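Local coordinates for protein succinyl-CoA ligase (ADP-forming) subunit alpha (Methanosaeta concilii, PDB 6HXI) that belongs to the succinyl-CoA ligase alpha-subunit family, pairing a CoA-ligase region with a citrate-synthase-like C-terminal part, and binds coenzyme A, at residues L101-E114 / T127-V141. Numbering follows the deposited sequence.
Sequences LKEDTIRIVAVIAE and TARKLDKIVIGPATV. With COA (coenzyme A), chain G.
Lys133 turns CG away from its own carbonyl carbon (chi1 -68°) and then runs fully extended, which carries its ammonium group across to the C-terminal end of helix 93-102 and the turn that follows. There NZ donates to Leu101 O at 2.8 Å and, nearly in line with the C=O bond, to Ile106 O at 3.0 Å, so one lysine joins the helix end to the last residue of the turn that leads into strand 108-111. The Leu101 side chain runs antiparallel to that of Lys133, both of its methyls, CD1 and CD2, resting on Val135 CG2, with CD1 also 3.9 Å from Thr127 CG2. Beyond this end the backbones pair in parallel: Arg107 O, Val109 N, Val109 O and Val111 N bond in turn to Ile134 N, Ile134 O, Ile136 N and Ile136 O. Ile108 and Ile136 run alongside each other on one face, Ile108 CG2 lying 3.8 Å from Ile136 CD1; on the other, Val111 CG2 meets Val135 CG1 at 3.9 Å. The ladder ends at Gly137 and the cis peptide before Pro138, whose CB packs on Val111 CG1. Ala139 N then reaches Ala113 O at 2.7 Å from above the carbonyl plane, while Ile112 O accepts a nearly straight bond (172°) from N4P of coenzyme A. Strand 108-111, helix 118-130 and strand 134-136 thus form a beta-alpha-beta unit of a Rossmann-like domain, with the coenzyme A pocket at the C-terminal ends of its parallel strands.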
# COMPACT_ATOMS: atom_id res chain seq x y z
N LEU B 101 37.09 5.00 35.10
CA LEU B 101 38.07 5.45 36.10
C LEU B 101 38.84 6.71 35.62
O LEU B 101 39.20 7.56 36.43
CB LEU B 101 39.06 4.32 36.49
CG LEU B 101 38.53 3.12 37.33
CD1 LEU B 101 39.59 2.04 37.47
CD2 LEU B 101 38.08 3.55 38.74
N LYS B 102 39.04 6.83 34.31
CA LYS B 102 39.71 7.98 33.69
C LYS B 102 38.81 9.25 33.70
O LYS B 102 39.31 10.35 33.53
CB LYS B 102 40.24 7.63 32.29
CG LYS B 102 41.50 6.76 32.35
CD LYS B 102 41.70 5.89 31.10
CE LYS B 102 42.73 4.80 31.33
NZ LYS B 102 42.84 3.88 30.16
N GLU B 103 37.49 9.07 33.92
CA GLU B 103 36.52 10.17 34.03
C GLU B 103 36.67 10.83 35.39
O GLU B 103 36.59 10.13 36.40
CB GLU B 103 35.07 9.67 33.87
CG GLU B 103 34.66 9.32 32.45
CD GLU B 103 34.78 10.43 31.43
OE1 GLU B 103 34.41 11.59 31.74
OE2 GLU B 103 35.27 10.14 30.31
N ASP B 104 36.87 12.16 35.41
CA ASP B 104 37.05 12.94 36.63
C ASP B 104 35.86 12.91 37.59
O ASP B 104 36.05 13.04 38.80
CB ASP B 104 37.42 14.40 36.29
CG ASP B 104 38.75 14.58 35.59
OD1 ASP B 104 39.72 13.85 35.95
OD2 ASP B 104 38.85 15.46 34.70
N THR B 105 34.64 12.73 37.07
CA THR B 105 33.40 12.71 37.86
C THR B 105 33.05 11.36 38.46
O THR B 105 32.26 11.31 39.40
CB THR B 105 32.24 13.28 37.05
OG1 THR B 105 32.12 12.52 35.84
CG2 THR B 105 32.41 14.79 36.75
N ILE B 106 33.61 10.25 37.94
CA ILE B 106 33.31 8.92 38.49
C ILE B 106 34.33 8.57 39.58
O ILE B 106 35.53 8.75 39.39
CB ILE B 106 33.14 7.84 37.38
CG1 ILE B 106 31.87 8.13 36.56
CG2 ILE B 106 33.08 6.41 37.95
CD1 ILE B 106 31.99 7.85 35.09
N ARG B 107 33.82 8.10 40.73
CA ARG B 107 34.61 7.72 41.91
C ARG B 107 34.54 6.21 42.20
O ARG B 107 35.53 5.62 42.64
CB ARG B 107 34.10 8.55 43.10
CG ARG B 107 34.77 8.25 44.43
CD ARG B 107 34.01 8.92 45.55
NE ARG B 107 34.36 8.36 46.86
CZ ARG B 107 33.47 8.00 47.78
NH1 ARG B 107 32.17 8.14 47.54
NH2 ARG B 107 33.87 7.51 48.93
N ILE B 108 33.37 5.57 41.95
CA ILE B 108 33.14 4.14 42.21
C ILE B 108 32.69 3.39 40.96
O ILE B 108 31.80 3.86 40.24
CB ILE B 108 32.14 3.93 43.40
CG1 ILE B 108 32.59 4.66 44.68
CG2 ILE B 108 31.88 2.44 43.68
CD1 ILE B 108 31.51 5.42 45.33
N VAL B 109 33.32 2.23 40.69
CA VAL B 109 32.94 1.34 39.61
C VAL B 109 32.72 -0.04 40.23
O VAL B 109 33.62 -0.54 40.90
CB VAL B 109 33.92 1.27 38.40
CG1 VAL B 109 33.31 0.47 37.25
CG2 VAL B 109 34.35 2.66 37.92
N ALA B 110 31.54 -0.62 40.02
CA ALA B 110 31.21 -1.97 40.47
C ALA B 110 31.26 -2.86 39.24
O ALA B 110 30.52 -2.62 38.28
CB ALA B 110 29.82 -2.00 41.09
N VAL B 111 32.19 -3.82 39.22
CA VAL B 111 32.41 -4.77 38.13
C VAL B 111 31.68 -6.08 38.44
O VAL B 111 32.08 -6.81 39.34
CB VAL B 111 33.93 -4.99 37.82
CG1 VAL B 111 34.11 -5.84 36.57
CG2 VAL B 111 34.67 -3.67 37.68
N ILE B 112 30.63 -6.37 37.69
CA ILE B 112 29.79 -7.55 37.90
C ILE B 112 30.37 -8.81 37.23
O ILE B 112 30.17 -9.91 37.76
CB ILE B 112 28.31 -7.29 37.43
CG1 ILE B 112 27.71 -5.95 37.99
CG2 ILE B 112 27.38 -8.47 37.70
CD1 ILE B 112 27.77 -5.63 39.45
N ALA B 113 31.04 -8.67 36.08
CA ALA B 113 31.53 -9.81 35.30
C ALA B 113 32.39 -10.78 36.06
O ALA B 113 33.24 -10.39 36.86
CB ALA B 113 32.26 -9.34 34.06
N GLU B 114 32.14 -12.06 35.81
CA GLU B 114 32.88 -13.19 36.32
C GLU B 114 33.78 -13.64 35.15
O GLU B 114 33.35 -13.58 33.99
CB GLU B 114 31.92 -14.31 36.72
CG GLU B 114 32.62 -15.43 37.48
CD GLU B 114 31.79 -16.37 38.34
OE1 GLU B 114 32.28 -16.74 39.44
OE2 GLU B 114 30.68 -16.76 37.91
N THR B 127 45.00 1.18 39.42
CA THR B 127 44.49 2.40 38.80
C THR B 127 43.57 3.11 39.80
O THR B 127 43.70 4.31 40.00
CB THR B 127 43.82 2.09 37.45
OG1 THR B 127 44.82 1.59 36.56
CG2 THR B 127 43.18 3.31 36.80
N ALA B 128 42.71 2.33 40.47
CA ALA B 128 41.77 2.84 41.47
C ALA B 128 42.49 3.48 42.64
O ALA B 128 42.18 4.62 43.00
CB ALA B 128 40.84 1.72 41.95
N ARG B 129 43.49 2.79 43.20
CA ARG B 129 44.29 3.26 44.35
C ARG B 129 45.07 4.54 44.02
O ARG B 129 45.05 5.47 44.82
CB ARG B 129 45.21 2.14 44.92
CG ARG B 129 44.41 0.96 45.49
CD ARG B 129 45.25 -0.15 46.11
NE ARG B 129 44.77 -1.50 45.76
CZ ARG B 129 43.76 -2.14 46.35
NH1 ARG B 129 43.42 -3.36 45.96
NH2 ARG B 129 43.07 -1.56 47.32
N LYS B 130 45.67 4.62 42.81
CA LYS B 130 46.42 5.77 42.32
C LYS B 130 45.55 7.03 42.19
O LYS B 130 46.01 8.12 42.51
CB LYS B 130 47.08 5.42 40.97
CG LYS B 130 48.08 6.45 40.44
CD LYS B 130 48.43 6.15 38.98
CE LYS B 130 48.77 7.38 38.17
NZ LYS B 130 47.56 8.17 37.80
N LEU B 131 44.28 6.87 41.75
CA LEU B 131 43.33 7.97 41.54
C LEU B 131 42.36 8.21 42.72
O LEU B 131 41.42 9.00 42.57
CB LEU B 131 42.51 7.68 40.28
CG LEU B 131 43.23 7.47 38.96
CD1 LEU B 131 42.28 6.88 37.94
CD2 LEU B 131 43.83 8.77 38.43
N ASP B 132 42.59 7.56 43.89
CA ASP B 132 41.73 7.63 45.09
C ASP B 132 40.25 7.26 44.77
O ASP B 132 39.29 7.88 45.25
CB ASP B 132 41.87 8.99 45.81
CG ASP B 132 41.75 8.86 47.33
OD1 ASP B 132 40.59 8.74 47.83
OD2 ASP B 132 42.81 8.82 48.00
N LYS B 133 40.07 6.23 43.92
CA LYS B 133 38.77 5.75 43.49
C LYS B 133 38.50 4.35 44.05
O LYS B 133 39.37 3.80 44.74
CB LYS B 133 38.66 5.84 41.97
CG LYS B 133 38.61 7.30 41.52
CD LYS B 133 38.59 7.50 40.03
CE LYS B 133 38.79 8.97 39.75
NZ LYS B 133 38.29 9.33 38.41
N ILE B 134 37.29 3.81 43.86
CA ILE B 134 36.96 2.48 44.39
C ILE B 134 36.47 1.54 43.30
O ILE B 134 35.62 1.93 42.49
CB ILE B 134 35.98 2.56 45.62
CG1 ILE B 134 36.66 3.22 46.84
CG2 ILE B 134 35.39 1.19 46.02
CD1 ILE B 134 36.28 4.69 47.04
N VAL B 135 37.00 0.31 43.27
CA VAL B 135 36.52 -0.72 42.36
C VAL B 135 35.96 -1.86 43.23
O VAL B 135 36.70 -2.46 44.00
CB VAL B 135 37.54 -1.24 41.29
CG1 VAL B 135 36.98 -2.42 40.50
CG2 VAL B 135 37.94 -0.13 40.34
N ILE B 136 34.65 -2.11 43.12
CA ILE B 136 34.00 -3.22 43.82
C ILE B 136 33.87 -4.29 42.75
O ILE B 136 33.27 -4.06 41.71
CB ILE B 136 32.64 -2.85 44.50
CG1 ILE B 136 32.87 -1.86 45.67
CG2 ILE B 136 31.93 -4.09 45.02
CD1 ILE B 136 31.93 -0.75 45.68
N GLY B 137 34.52 -5.42 42.98
CA GLY B 137 34.55 -6.53 42.05
C GLY B 137 35.94 -6.75 41.50
O GLY B 137 36.91 -6.25 42.09
N PRO B 138 36.12 -7.53 40.41
CA PRO B 138 35.09 -8.19 39.57
C PRO B 138 34.42 -9.36 40.26
O PRO B 138 34.78 -9.70 41.39
CB PRO B 138 35.89 -8.65 38.32
CG PRO B 138 37.23 -7.95 38.40
CD PRO B 138 37.47 -7.75 39.87
N ALA B 139 33.44 -9.99 39.57
CA ALA B 139 32.71 -11.18 40.03
C ALA B 139 31.92 -10.93 41.33
O ALA B 139 31.95 -11.75 42.25
CB ALA B 139 33.65 -12.38 40.15
N THR B 140 31.19 -9.81 41.38
CA THR B 140 30.36 -9.46 42.53
C THR B 140 28.98 -9.02 42.07
O THR B 140 28.82 -8.72 40.90
CB THR B 140 31.05 -8.37 43.38
OG1 THR B 140 30.29 -8.18 44.57
CG2 THR B 140 31.14 -7.03 42.66
N VAL B 141 28.01 -8.96 43.00
CA VAL B 141 26.67 -8.40 42.76
C VAL B 141 26.77 -6.91 43.07
O VAL B 141 26.02 -6.11 42.53
CB VAL B 141 25.49 -9.04 43.54
CG1 VAL B 141 25.03 -10.32 42.87
CG2 VAL B 141 25.82 -9.25 45.03
N1A COA G . 26.28 -10.13 16.89
C2A COA G . 27.50 -10.13 17.43
N3A COA G . 27.85 -10.12 18.73
C4A COA G . 26.76 -10.05 19.51
C5A COA G . 25.44 -10.03 19.10
C6A COA G . 25.21 -10.12 17.71
N6A COA G . 23.99 -10.21 17.17
N7A COA G . 24.59 -9.85 20.18
C8A COA G . 25.40 -9.77 21.20
N9A COA G . 26.73 -9.88 20.88
C1B COA G . 27.88 -9.79 21.78
C2B COA G . 27.97 -8.52 22.61
O2B COA G . 28.54 -7.45 21.86
C3B COA G . 28.89 -8.99 23.74
O3B COA G . 30.28 -9.00 23.34
P3B COA G . 31.49 -8.85 24.36
O7A COA G . 31.31 -9.89 25.41
O8A COA G . 32.72 -9.04 23.54
O9A COA G . 31.43 -7.40 24.87
C4B COA G . 28.55 -10.48 23.90
O4B COA G . 27.82 -10.85 22.71
C5B COA G . 27.74 -10.83 25.12
O5B COA G . 26.69 -9.86 25.25
P1A COA G . 26.28 -9.23 26.70
O1A COA G . 24.96 -8.55 26.72
O2A COA G . 27.40 -8.38 27.29
O3A COA G . 26.23 -10.63 27.47
P2A COA G . 25.73 -11.26 28.84
O4A COA G . 24.33 -11.71 28.71
O5A COA G . 26.65 -12.44 29.07
O6A COA G . 25.90 -10.13 29.99
CBP COA G . 26.85 -10.15 32.23
CCP COA G . 27.12 -9.97 30.74
CDP COA G . 28.17 -9.94 32.99
CEP COA G . 25.80 -9.14 32.74
CAP COA G . 26.32 -11.60 32.47
OAP COA G . 27.11 -12.55 31.77
C9P COA G . 26.16 -12.04 33.92
O9P COA G . 25.16 -11.70 34.55
N8P COA G . 27.14 -12.80 34.43
C7P COA G . 27.17 -13.22 35.83
C6P COA G . 28.34 -12.62 36.56
C5P COA G . 28.44 -13.12 37.98
O5P COA G . 28.04 -14.24 38.28
N4P COA G . 28.97 -12.28 38.87
C3P COA G . 29.04 -12.57 40.29
C2P COA G . 27.73 -12.29 41.01
S1P COA G . 28.09 -12.52 42.78